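Local coordinates for hypothetical protein aq_1956 (Aquifex aeolicus, PDB 2YVT) that is of unknown function but belongs to the calcineurin-like metallophosphoesterase superfamily and may therefore hydrolyse phosphate esters, at residues A[73-76]-A[77-81]; A[64-67]-A[68-72]. All coordinates share one frame; numbering follows the deposited sequence.

Contact 1: residues A[73-76]-A[77-81]; sequences YIIE and TLDKF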
# COMPACT_ATOMS: atom_id res chain seq x y z
N TYR A 73 14.43 -8.55 13.71
CA TYR A 73 13.72 -7.26 13.79
C TYR A 73 12.54 -7.20 12.82
O TYR A 73 11.43 -6.81 13.19
CB TYR A 73 14.68 -6.07 13.55
CG TYR A 73 14.09 -4.92 12.74
CD1 TYR A 73 13.17 -4.03 13.31
CD2 TYR A 73 14.45 -4.72 11.40
CE1 TYR A 73 12.63 -2.97 12.57
CE2 TYR A 73 13.91 -3.67 10.64
CZ TYR A 73 13.00 -2.80 11.24
OH TYR A 73 12.47 -1.76 10.51
N ILE A 74 12.77 -7.62 11.57
CA ILE A 74 11.73 -7.56 10.54
C ILE A 74 10.54 -8.44 10.93
O ILE A 74 9.39 -8.00 10.89
CB ILE A 74 12.28 -7.98 9.15
CG1 ILE A 74 13.29 -6.95 8.63
CG2 ILE A 74 11.15 -8.20 8.13
CD1 ILE A 74 14.14 -7.46 7.48
N ILE A 75 10.83 -9.66 11.34
CA ILE A 75 9.79 -10.61 11.74
C ILE A 75 9.00 -10.14 12.96
O ILE A 75 7.76 -10.17 12.97
CB ILE A 75 10.38 -12.02 11.99
CG1 ILE A 75 10.90 -12.59 10.67
CG2 ILE A 75 9.32 -12.92 12.61
CD1 ILE A 75 11.90 -13.73 10.84
N GLU A 76 9.71 -9.70 14.00
CA GLU A 76 9.07 -9.25 15.23
C GLU A 76 8.17 -8.04 14.95
O GLU A 76 7.05 -7.95 15.47
CB GLU A 76 10.15 -8.88 16.25
CG GLU A 76 9.66 -8.57 17.66
CD GLU A 76 10.80 -8.44 18.67
OE1 GLU A 76 11.96 -8.21 18.26
OE2 GLU A 76 10.54 -8.56 19.89
N THR A 77 8.66 -7.13 14.13
CA THR A 77 7.93 -5.89 13.85
C THR A 77 6.71 -6.17 12.97
O THR A 77 5.63 -5.64 13.23
CB THR A 77 8.85 -4.84 13.21
OG1 THR A 77 10.00 -4.67 14.05
CG2 THR A 77 8.14 -3.49 13.07
N LEU A 78 6.86 -7.04 11.98
CA LEU A 78 5.71 -7.42 11.15
C LEU A 78 4.65 -8.16 11.96
O LEU A 78 3.45 -7.91 11.80
CB LEU A 78 6.15 -8.26 9.96
CG LEU A 78 6.87 -7.51 8.84
CD1 LEU A 78 7.40 -8.51 7.81
CD2 LEU A 78 5.98 -6.46 8.19
N ASP A 79 5.09 -9.07 12.83
CA ASP A 79 4.15 -9.80 13.68
C ASP A 79 3.38 -8.82 14.56
O ASP A 79 2.16 -8.96 14.72
CB ASP A 79 4.89 -10.83 14.53
CG ASP A 79 5.40 -12.00 13.72
OD1 ASP A 79 5.03 -12.15 12.54
OD2 ASP A 79 6.18 -12.80 14.30
N LYS A 80 4.08 -7.83 15.10
CA LYS A 80 3.44 -6.81 15.94
C LYS A 80 2.44 -5.98 15.13
O LYS A 80 1.35 -5.67 15.62
CB LYS A 80 4.49 -5.91 16.58
CG LYS A 80 3.93 -4.92 17.58
CD LYS A 80 5.08 -4.14 18.18
CE LYS A 80 4.63 -3.02 19.09
NZ LYS A 80 5.84 -2.28 19.57
N PHE A 81 2.81 -5.65 13.89
CA PHE A 81 1.90 -4.93 13.01
C PHE A 81 0.62 -5.74 12.77
O PHE A 81 -0.48 -5.20 12.90
CB PHE A 81 2.58 -4.62 11.68
CG PHE A 81 1.63 -4.16 10.60
CD1 PHE A 81 1.18 -2.84 10.56
CD2 PHE A 81 1.18 -5.05 9.63
CE1 PHE A 81 0.30 -2.42 9.57
CE2 PHE A 81 0.29 -4.63 8.63
CZ PHE A 81 -0.15 -3.31 8.61
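Tyr73 O is gripped twice by Thr77, once by the backbone N at 2.9 Å and once by the hydroxyl OG1 at 2.7 Å. The two donors arrive from opposite faces of the carbonyl plane, each tilted from it, which lets one oxygen serve both without crowding. The hydroxyl can reach back because OG1 sits beside its own backbone N, anti to the carbonyl carbon (chi1 -53°). It also comes to 3.3 Å from Tyr73 CD1, meeting the ring obliquely, while the far end of that ring is held elsewhere: Tyr73 OH hydrogen-bonds Glu16 and the backbone N of Asn45. Around this pair runs the regular i to i+4 pattern of an alpha-helix, here the middle of helix 65-86 in the metallophosphoesterase fold. Leu78 N bonds Ile74 O at 2.9 Å, and Asp79 N to Ile75 O and Lys80 N to Glu76 O continue the series. On the buried face Ile74 and Leu78 lie side by side, the branch methyl CG2 of the isoleucine 3.8 Å from Leu78 CD1, and both side chains rest on helix 103-112. Further round, Ile75 CG2 runs alongside the Asp79 carboxylate, 3.6 Å from OD2. Lys80 stretches away from this turn, fully extended, and its ammonium group makes a cation-pi contact with Phe18.

Contact 2: residues A[64-67]-A[68-72]; sequences RKVI and HENEH
His68 folds back over Arg64 in the opening turns of an alpha-helix, helix 65-86 of the calcineurin-like fold. Its backbone N donates to Arg64 O at 3.1 Å, a nearly straight bond (167° at the hydrogen), and the same oxygen lies over one face of the imidazole, 3.2 Å above the plane and displaced toward the rim. The ring is put there by chi1 of -56°, which sets CG beside the backbone N. Two waters then join the side chains: one takes the proton of Arg64 NE, the other a proton of Arg64 NH2, and both bond His68 NE2, the first at 2.8 Å. They lie in the planes of guanidinium and imidazole alike, while Arg64 NH1 is engaged in a salt bridge with Asp151. At Glu69 the helical bond to Lys65 O is regular, but CG stands between the backbone N and the carbonyl carbon (chi1 70°), and from there the carboxylate crosses Val66 obliquely, OE1 coming to 3.5 Å from Val66 CA. Asn70 marks a local departure from alpha geometry: its N bonds Ile67 O, three residues back, at 3.0 Å from above the carbonyl plane, and only weakly reaches Val66 O at 3.4 Å. Glu71 crosses Ile67 obliquely, its CG 3.3 Å from Ile67 O. Cutting Glu71 back to an alanine would probably take away the carboxylate that crosses Ile67 CG2 and leave the imidazole edge of His68 without its acidic neighbour. In the structure as it stands, Glu71 OE2 lies in the imidazole plane, 3.3 Å from His68 CD2.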
# COMPACT_ATOMS: atom_id res chain seq x y z
N ARG A 64 24.04 -10.15 1.48
CA ARG A 64 22.88 -10.79 2.08
C ARG A 64 23.00 -10.97 3.60
O ARG A 64 22.01 -11.26 4.27
CB ARG A 64 22.54 -12.10 1.37
CG ARG A 64 22.10 -11.91 -0.07
CD ARG A 64 21.59 -13.21 -0.68
NE ARG A 64 20.34 -13.64 -0.07
CZ ARG A 64 19.13 -13.21 -0.43
NH1 ARG A 64 19.00 -12.33 -1.41
NH2 ARG A 64 18.05 -13.67 0.19
N LYS A 65 24.21 -10.79 4.14
CA LYS A 65 24.38 -10.80 5.59
C LYS A 65 23.55 -9.68 6.23
O LYS A 65 23.05 -9.85 7.34
CB LYS A 65 25.86 -10.65 5.98
CG LYS A 65 26.73 -11.80 5.53
CD LYS A 65 28.09 -11.73 6.22
CE LYS A 65 28.97 -12.90 5.82
NZ LYS A 65 28.50 -14.19 6.41
N VAL A 66 23.37 -8.57 5.52
CA VAL A 66 22.54 -7.47 6.01
C VAL A 66 21.08 -7.91 6.19
O VAL A 66 20.42 -7.54 7.17
CB VAL A 66 22.65 -6.21 5.11
CG1 VAL A 66 21.71 -5.11 5.58
CG2 VAL A 66 24.08 -5.69 5.12
N ILE A 67 20.58 -8.72 5.26
CA ILE A 67 19.24 -9.28 5.41
C ILE A 67 19.19 -10.19 6.63
O ILE A 67 18.36 -10.02 7.52
CB ILE A 67 18.81 -10.09 4.16
CG1 ILE A 67 18.73 -9.18 2.93
CG2 ILE A 67 17.47 -10.80 4.40
CD1 ILE A 67 18.53 -9.92 1.61
N HIS A 68 20.13 -11.13 6.70
CA HIS A 68 20.10 -12.13 7.75
C HIS A 68 20.18 -11.51 9.15
O HIS A 68 19.45 -11.91 10.05
CB HIS A 68 21.18 -13.18 7.51
CG HIS A 68 21.09 -13.84 6.17
ND1 HIS A 68 22.20 -14.25 5.46
CD2 HIS A 68 20.02 -14.14 5.39
CE1 HIS A 68 21.81 -14.78 4.31
NE2 HIS A 68 20.50 -14.72 4.25
N GLU A 69 21.02 -10.48 9.31
CA GLU A 69 21.20 -9.85 10.62
C GLU A 69 20.02 -8.96 11.04
O GLU A 69 19.90 -8.60 12.22
CB GLU A 69 22.54 -9.10 10.70
CG GLU A 69 22.65 -7.83 9.87
CD GLU A 69 24.10 -7.43 9.62
OE1 GLU A 69 24.32 -6.44 8.90
OE2 GLU A 69 25.01 -8.11 10.14
N ASN A 70 19.15 -8.65 10.09
CA ASN A 70 17.96 -7.84 10.37
C ASN A 70 16.66 -8.65 10.40
O ASN A 70 15.60 -8.10 10.71
CB ASN A 70 17.87 -6.67 9.38
CG ASN A 70 18.86 -5.57 9.69
OD1 ASN A 70 19.89 -5.42 9.03
ND2 ASN A 70 18.57 -4.79 10.73
N GLU A 71 16.74 -9.94 10.11
CA GLU A 71 15.54 -10.79 10.04
C GLU A 71 14.74 -10.83 11.33
O GLU A 71 13.52 -10.77 11.29
CB GLU A 71 15.88 -12.21 9.58
CG GLU A 71 16.12 -12.32 8.09
CD GLU A 71 16.48 -13.72 7.65
OE1 GLU A 71 16.29 -14.67 8.45
OE2 GLU A 71 16.94 -13.88 6.51
N HIS A 72 15.42 -10.92 12.48
CA HIS A 72 14.71 -10.97 13.75
C HIS A 72 13.85 -9.72 13.96
O HIS A 72 12.66 -9.84 14.32
CB HIS A 72 15.67 -11.18 14.93
CG HIS A 72 14.96 -11.37 16.23
ND1 HIS A 72 14.70 -10.32 17.09
CD2 HIS A 72 14.43 -12.47 16.82
CE1 HIS A 72 14.05 -10.77 18.15
NE2 HIS A 72 13.87 -12.07 18.01
O HOH W 1 20.77 -15.83 1.66
O HOH W 2 18.06 -15.11 2.65

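Overall arrangement
Both contacts belong to helix 65-86, with contact 2 in its first turns and contact 1 directly after it along the chain; their centres are 14 Å apart. This helix lies in the connection between strands 35-39 and 91-95, parallel neighbours in the six-stranded sheet, and so forms part of a beta-alpha-beta crossover. The centre of contact 2 is about 24 Å from the centre of the chain, and its residues meet helix 46-57 and the loop around Asp151. The centre of contact 1 is about 17 Å from it, and residues 73-81 lie against helix 103-112 and the loops holding Glu16 and Asn45. A single helix thus passes from a largely solvent-facing start to a partly buried middle.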